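Long-range contacts in metallo-beta-lactamase (Serratia marcescens, PDB 6K4X), which hydrolyses beta-lactam antibiotics with two zinc ions, as expected of a subclass B3 metallo-beta-lactamase, and here carries a sulfanylbenzoic acid inhibitor on its zinc ions: residues A[67-72]-A[155-160]; A[168-173]-A[210-215]. One frame throughout, in Å; residues are numbered along the deposited sequence.

Contact 1 (A[67-72]-A[155-160]); sequences YILSTH and ITWTWQ. With ZN (zinc ion), chain B; D0U (4-azanyl-2-sulfanyl-benzoic acid), chain E.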
loop_
_atom_site.group_PDB
_atom_site.type_symbol
_atom_site.label_atom_id
_atom_site.label_comp_id
_atom_site.label_asym_id
_atom_site.label_seq_id
_atom_site.Cartn_x
_atom_site.Cartn_y
_atom_site.Cartn_z
ATOM N N TYR A 67 14.561 0.593 -3.113
ATOM C CA TYR A 67 13.494 -0.402 -3.241
ATOM C C TYR A 67 12.175 0.335 -3.410
ATOM O O TYR A 67 11.969 1.390 -2.777
ATOM C CB TYR A 67 13.371 -1.288 -2.003
ATOM C CG TYR A 67 14.512 -2.245 -1.803
ATOM C CD1 TYR A 67 14.670 -3.314 -2.654
ATOM C CD2 TYR A 67 15.421 -2.100 -0.773
ATOM C CE1 TYR A 67 15.696 -4.227 -2.499
ATOM C CE2 TYR A 67 16.470 -3.004 -0.607
ATOM C CZ TYR A 67 16.606 -4.067 -1.477
ATOM O OH TYR A 67 17.615 -4.989 -1.346
ATOM N N ILE A 68 11.293 -0.227 -4.235
ATOM C CA ILE A 68 9.903 0.177 -4.321
ATOM C C ILE A 68 9.090 -1.046 -3.903
ATOM O O ILE A 68 9.181 -2.100 -4.543
ATOM C CB ILE A 68 9.527 0.634 -5.739
ATOM C CG1 ILE A 68 10.380 1.811 -6.198
ATOM C CG2 ILE A 68 8.048 0.961 -5.811
ATOM C CD1 ILE A 68 10.329 2.099 -7.686
ATOM N N LEU A 69 8.280 -0.892 -2.872
ATOM C CA LEU A 69 7.462 -1.957 -2.335
ATOM C C LEU A 69 6.049 -1.807 -2.867
ATOM O O LEU A 69 5.493 -0.720 -2.780
ATOM C CB LEU A 69 7.462 -1.883 -0.808
ATOM C CG LEU A 69 8.837 -1.792 -0.155
ATOM C CD1 LEU A 69 8.697 -1.828 1.351
ATOM C CD2 LEU A 69 9.772 -2.868 -0.649
ATOM N N SER A 70 5.450 -2.896 -3.339
ATOM C CA SER A 70 4.102 -2.874 -3.889
ATOM C C SER A 70 3.131 -3.488 -2.890
ATOM O O SER A 70 3.344 -4.625 -2.428
ATOM C CB SER A 70 4.071 -3.628 -5.190
ATOM O OG SER A 70 2.741 -3.740 -5.703
ATOM N N THR A 71 2.030 -2.790 -2.603
ATOM C CA THR A 71 0.903 -3.403 -1.876
ATOM C C THR A 71 0.187 -4.408 -2.789
ATOM O O THR A 71 0.208 -5.616 -2.550
ATOM C CB THR A 71 -0.083 -2.357 -1.333
ATOM O OG1 THR A 71 -0.504 -1.516 -2.411
ATOM C CG2 THR A 71 0.499 -1.540 -0.197
ATOM N N HIS A 72 -0.453 -3.911 -3.853
ATOM C CA HIS A 72 -1.047 -4.805 -4.813
ATOM C C HIS A 72 -1.062 -4.180 -6.203
ATOM O O HIS A 72 -0.909 -2.976 -6.395
ATOM C CB HIS A 72 -2.443 -5.298 -4.389
ATOM C CG HIS A 72 -3.535 -4.293 -4.521
ATOM N ND1 HIS A 72 -3.901 -3.463 -3.503
ATOM C CD2 HIS A 72 -4.366 -4.001 -5.554
ATOM C CE1 HIS A 72 -4.925 -2.719 -3.888
ATOM N NE2 HIS A 72 -5.239 -3.005 -5.178
ATOM N N ILE A 155 0.459 -7.454 -0.227
ATOM C CA ILE A 155 1.345 -7.357 0.902
ATOM C C ILE A 155 1.027 -6.077 1.659
ATOM O O ILE A 155 0.902 -4.993 1.071
ATOM C CB ILE A 155 2.826 -7.358 0.482
ATOM C CG1 ILE A 155 3.229 -8.644 -0.244
ATOM C CG2 ILE A 155 3.726 -7.091 1.683
ATOM C CD1 ILE A 155 3.308 -9.883 0.612
ATOM N N THR A 156 0.948 -6.209 2.986
ATOM C CA THR A 156 0.923 -5.114 3.943
ATOM C C THR A 156 2.312 -4.997 4.570
ATOM O O THR A 156 2.906 -6.012 4.936
ATOM C CB THR A 156 -0.162 -5.383 4.988
ATOM O OG1 THR A 156 -1.442 -5.264 4.372
ATOM C CG2 THR A 156 -0.114 -4.493 6.199
ATOM N N TRP A 157 2.860 -3.788 4.621
ATOM C CA TRP A 157 4.262 -3.561 4.953
ATOM C C TRP A 157 4.349 -2.854 6.298
ATOM O O TRP A 157 3.572 -1.908 6.538
ATOM C CB TRP A 157 4.921 -2.715 3.865
ATOM C CG TRP A 157 4.871 -3.300 2.491
ATOM C CD1 TRP A 157 3.907 -3.050 1.565
ATOM C CD2 TRP A 157 5.770 -4.244 1.879
ATOM N NE1 TRP A 157 4.166 -3.699 0.396
ATOM C CE2 TRP A 157 5.295 -4.445 0.562
ATOM C CE3 TRP A 157 6.936 -4.903 2.279
ATOM C CZ2 TRP A 157 5.940 -5.256 -0.355
ATOM C CZ3 TRP A 157 7.583 -5.694 1.357
ATOM C CH2 TRP A 157 7.078 -5.867 0.075
ATOM N N THR A 158 5.295 -3.245 7.161
ATOM C CA THR A 158 5.392 -2.634 8.486
ATOM C C THR A 158 6.840 -2.280 8.831
ATOM O O THR A 158 7.795 -2.893 8.371
ATOM C CB THR A 158 4.816 -3.542 9.576
ATOM O OG1 THR A 158 5.572 -4.753 9.661
ATOM C CG2 THR A 158 3.371 -3.887 9.300
ATOM N N TRP A 159 6.983 -1.238 9.644
ATOM C CA TRP A 159 8.279 -0.796 10.088
ATOM C C TRP A 159 8.126 0.040 11.348
ATOM O O TRP A 159 7.015 0.269 11.824
ATOM C CB TRP A 159 8.990 -0.020 8.986
ATOM C CG TRP A 159 8.284 1.233 8.561
ATOM C CD1 TRP A 159 8.414 2.480 9.094
ATOM C CD2 TRP A 159 7.353 1.359 7.475
ATOM N NE1 TRP A 159 7.619 3.370 8.422
ATOM C CE2 TRP A 159 6.963 2.710 7.413
ATOM C CE3 TRP A 159 6.845 0.466 6.531
ATOM C CZ2 TRP A 159 6.072 3.167 6.449
ATOM C CZ3 TRP A 159 5.963 0.912 5.580
ATOM C CH2 TRP A 159 5.596 2.252 5.536
ATOM N N GLN A 160 9.256 0.489 11.887
ATOM C CA GLN A 160 9.259 1.375 13.023
ATOM C C GLN A 160 9.937 2.675 12.640
ATOM O O GLN A 160 10.991 2.636 12.016
ATOM C CB GLN A 160 9.993 0.748 14.202
ATOM C CG GLN A 160 9.328 -0.534 14.668
ATOM C CD GLN A 160 9.637 -0.886 16.099
ATOM O OE1 GLN A 160 10.373 -0.184 16.799
ATOM N NE2 GLN A 160 9.047 -1.982 16.548
HETATM ZN ZN ZN B . -7.086 -2.852 -5.986
HETATM O O2 D0U E . -7.897 -0.797 -3.485
HETATM C C7 D0U E . -9.122 -0.990 -3.321
HETATM O O1 D0U E . -9.616 -1.231 -2.182
HETATM C C3 D0U E . -10.065 -0.967 -4.471
HETATM C C2 D0U E . -11.448 -0.941 -4.138
HETATM C C4 D0U E . -9.663 -0.953 -5.818
HETATM S S1 D0U E . -8.087 -0.865 -6.467
HETATM C C5 D0U E . -10.688 -0.958 -6.791
HETATM C C6 D0U E . -12.047 -0.952 -6.468
HETATM N N1 D0U E . -13.022 -0.917 -7.456
HETATM C C1 D0U E . -12.407 -0.920 -5.150
#
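Thr71 and Ile155 bring the two backbones within 4.9 Å, CA to CA, and are joined by a hydrogen bond from Ile155 N to Thr71 O (3.0 Å) and by a CA-H...O contact in which Thr71 CA lies 3.3 Å from Ile155 O. Side-chain packing rests on the Trp157 indole, sandwiched between two aliphatic groups. Leu69 CB sits over one face, 3.8 Å from the centroid of the six-membered ring in a CH-pi contact, while Ile155 CG2, from two residues earlier in the same strand, covers the opposite face. Leu69 CD1 reaches Trp157 CE3 at 3.7 Å. A chi2 of 93° turns the indole so that its N-H edge faces segment 67-72, where Trp157 NE1 makes a weak, bent hydrogen bond to Ser70 O (3.1 Å, 142° at the hydrogen). Thr71 CG2 lies 3.7 Å from Ile155 O, and its OG1 is bonded to Asp41. Next in sequence, His72 binds a zinc ion through NE2 together with His74, His150 and the inhibitor sulfur. The contact thus bridges the two sheets of the metallo-beta-lactamase sandwich: Leu69 also packs on strand 37-40, Ile155 and Trp157 on Ala144 of strand 140-146, and Thr71 on Phe172 of strand 166-173.

Contact 2 (A[168-173]-A[210-215]); sequences KDVVFA and IAIAAH. With ZN (zinc ion), chain C; D0U (4-azanyl-2-sulfanyl-benzoic acid), chain E.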
loop_
_atom_site.group_PDB
_atom_site.type_symbol
_atom_site.label_atom_id
_atom_site.label_comp_id
_atom_site.label_asym_id
_atom_site.label_seq_id
_atom_site.Cartn_x
_atom_site.Cartn_y
_atom_site.Cartn_z
ATOM N N LYS A 168 7.353 4.416 16.970
ATOM C CA LYS A 168 6.015 4.000 16.664
ATOM C C LYS A 168 6.069 2.937 15.576
ATOM O O LYS A 168 6.880 3.000 14.656
ATOM C CB LYS A 168 5.178 5.166 16.134
ATOM C CG LYS A 168 5.004 6.337 17.072
ATOM C CD LYS A 168 4.118 6.042 18.225
ATOM C CE LYS A 168 3.965 7.260 19.118
ATOM N NZ LYS A 168 3.402 6.914 20.437
ATOM N N ASP A 169 5.135 1.997 15.668
ATOM C CA ASP A 169 4.951 0.992 14.655
ATOM C C ASP A 169 4.044 1.540 13.561
ATOM O O ASP A 169 2.893 1.932 13.834
ATOM C CB ASP A 169 4.336 -0.267 15.260
ATOM C CG ASP A 169 5.286 -0.919 16.235
ATOM O OD1 ASP A 169 6.528 -0.800 16.051
ATOM O OD2 ASP A 169 4.789 -1.454 17.237
ATOM N N VAL A 170 4.572 1.559 12.345
ATOM C CA VAL A 170 3.877 2.078 11.177
ATOM C C VAL A 170 3.483 0.916 10.276
ATOM O O VAL A 170 4.257 -0.012 10.063
ATOM C CB VAL A 170 4.776 3.058 10.413
ATOM C CG1 VAL A 170 4.037 3.682 9.246
ATOM C CG2 VAL A 170 5.341 4.123 11.330
ATOM N N VAL A 171 2.256 0.966 9.768
ATOM C CA VAL A 171 1.696 -0.055 8.889
ATOM C C VAL A 171 1.208 0.627 7.617
ATOM O O VAL A 171 0.385 1.538 7.706
ATOM C CB VAL A 171 0.541 -0.804 9.573
ATOM C CG1 VAL A 171 -0.067 -1.824 8.628
ATOM C CG2 VAL A 171 0.970 -1.438 10.890
ATOM N N PHE A 172 1.697 0.190 6.458
ATOM C CA PHE A 172 1.138 0.584 5.170
ATOM C C PHE A 172 0.199 -0.530 4.759
ATOM O O PHE A 172 0.622 -1.620 4.379
ATOM C CB PHE A 172 2.245 0.862 4.153
ATOM C CG PHE A 172 1.789 1.620 2.934
ATOM C CD1 PHE A 172 0.887 1.072 2.046
ATOM C CD2 PHE A 172 2.246 2.893 2.689
ATOM C CE1 PHE A 172 0.475 1.768 0.919
ATOM C CE2 PHE A 172 1.849 3.574 1.559
ATOM C CZ PHE A 172 0.968 3.017 0.672
ATOM N N ALA A 173 -1.092 -0.283 4.957
ATOM C CA ALA A 173 -2.108 -1.334 4.887
ATOM C C ALA A 173 -2.590 -1.516 3.445
ATOM O O ALA A 173 -3.130 -0.587 2.840
ATOM C CB ALA A 173 -3.237 -0.992 5.819
ATOM N N ILE A 210 0.487 3.655 13.802
ATOM C CA ILE A 210 0.141 4.573 12.709
ATOM C C ILE A 210 -0.168 3.713 11.498
ATOM O O ILE A 210 0.741 3.042 10.990
ATOM C CB ILE A 210 1.292 5.538 12.395
ATOM C CG1 ILE A 210 1.602 6.419 13.606
ATOM C CG2 ILE A 210 0.988 6.347 11.132
ATOM C CD1 ILE A 210 2.902 7.197 13.470
ATOM N N ALA A 211 -1.418 3.736 11.039
ATOM C CA ALA A 211 -1.790 3.029 9.814
ATOM C C ALA A 211 -1.952 4.035 8.688
ATOM O O ALA A 211 -2.635 5.055 8.844
ATOM C CB ALA A 211 -3.043 2.213 10.011
ATOM N N ILE A 212 -1.316 3.734 7.561
ATOM C CA ILE A 212 -1.455 4.470 6.336
ATOM C C ILE A 212 -2.087 3.508 5.343
ATOM O O ILE A 212 -1.455 2.532 4.947
ATOM C CB ILE A 212 -0.102 4.994 5.828
ATOM C CG1 ILE A 212 0.546 5.905 6.870
ATOM C CG2 ILE A 212 -0.274 5.690 4.498
ATOM C CD1 ILE A 212 2.053 5.934 6.858
ATOM N N ALA A 213 -3.355 3.724 5.002
ATOM C CA ALA A 213 -4.064 2.816 4.100
ATOM C C ALA A 213 -3.778 3.184 2.649
ATOM O O ALA A 213 -3.654 4.358 2.323
ATOM C CB ALA A 213 -5.538 2.852 4.377
ATOM N N ALA A 214 -3.703 2.171 1.786
ATOM C CA ALA A 214 -3.372 2.384 0.388
ATOM C C ALA A 214 -4.318 3.417 -0.250
ATOM O O ALA A 214 -3.882 4.294 -1.009
ATOM C CB ALA A 214 -3.391 1.064 -0.344
ATOM N N HIS A 215 -5.620 3.312 0.027
ATOM C CA HIS A 215 -6.554 4.418 -0.162
ATOM C C HIS A 215 -6.588 5.226 1.124
ATOM O O HIS A 215 -7.088 4.753 2.144
ATOM C CB HIS A 215 -7.958 3.903 -0.525
ATOM C CG HIS A 215 -8.014 3.348 -1.910
ATOM N ND1 HIS A 215 -8.183 4.157 -3.027
ATOM C CD2 HIS A 215 -7.826 2.096 -2.389
ATOM C CE1 HIS A 215 -8.107 3.422 -4.115
ATOM N NE2 HIS A 215 -7.897 2.145 -3.763
HETATM ZN ZN ZN C . -7.119 0.710 -4.992
HETATM O O2 D0U E . -7.897 -0.797 -3.485
HETATM C C7 D0U E . -9.122 -0.990 -3.321
HETATM O O1 D0U E . -9.616 -1.231 -2.182
HETATM C C3 D0U E . -10.065 -0.967 -4.471
HETATM C C2 D0U E . -11.448 -0.941 -4.138
HETATM C C4 D0U E . -9.663 -0.953 -5.818
HETATM S S1 D0U E . -8.087 -0.865 -6.467
HETATM C C5 D0U E . -10.688 -0.958 -6.791
HETATM C C6 D0U E . -12.047 -0.952 -6.468
HETATM N N1 D0U E . -13.022 -0.917 -7.456
HETATM C C1 D0U E . -12.407 -0.920 -5.150
#
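Parallel pairing from Val170-Ile210 to Ala173-Ala213 runs through five backbone hydrogen bonds. The strands exchange N-H and C=O alternately, from Ile210 N to Asp169 O through to Ala214 N to Ala173 O just past the end of strand 210-213, so that Ile210 and Ile212 each use both N and O. CA-H...O contacts add to these, as from Phe172 CA to Ile212 O (3.3 Å). Apolar packing differs between the faces. On the face of Val170, Ile210, Phe172 and Ile212, Val170 CG1 meets Ile212 CD1 at 3.8 Å, and Ile210 CD1 reaches Lys168 CB. The Phe172 ring has Ile212 O over one face, toward the rim, and Ile212 CG2 lies 4.2 Å from Phe172 CD2, while Phe172 CE1 comes within 4.1 Å of Ala214 CB. The other face, with Val171, Ala173 and Ala211, receives helix 241-260. Metal coordination follows two residues past the strand: His215 NE2 binds a zinc ion at 2.0 Å, with Asp76, His77 and the inhibitor's O2 and S1 as its other ligands. Strand 166-173, helix 190-205 and strand 210-213 form a beta-alpha-beta crossover, and the loop beyond it delivers a zinc ligand, as in other metallo-beta-lactamases.

Two contacts of a beta framework lead into one dinuclear zinc site. Both contacts are buried, but contact 1 joins strands of different sheets, chiefly through side chains, and buries 268 Å², whereas contact 2 pairs neighbouring strands within one sheet, chiefly through backbone bonds, and buries 481 Å². Contact 2 runs from partly exposed residues at Lys168 and Asp169 toward the metal site. Both reach the same sheet: strand 155-163 lies beside 166-173, with probable hydrogen bonds from Val170 N to Trp159 O and from Phe172 N to Trp157 O. Each ends in a histidine that binds a different zinc ion, and the inhibitor's sulfur bridges both metals.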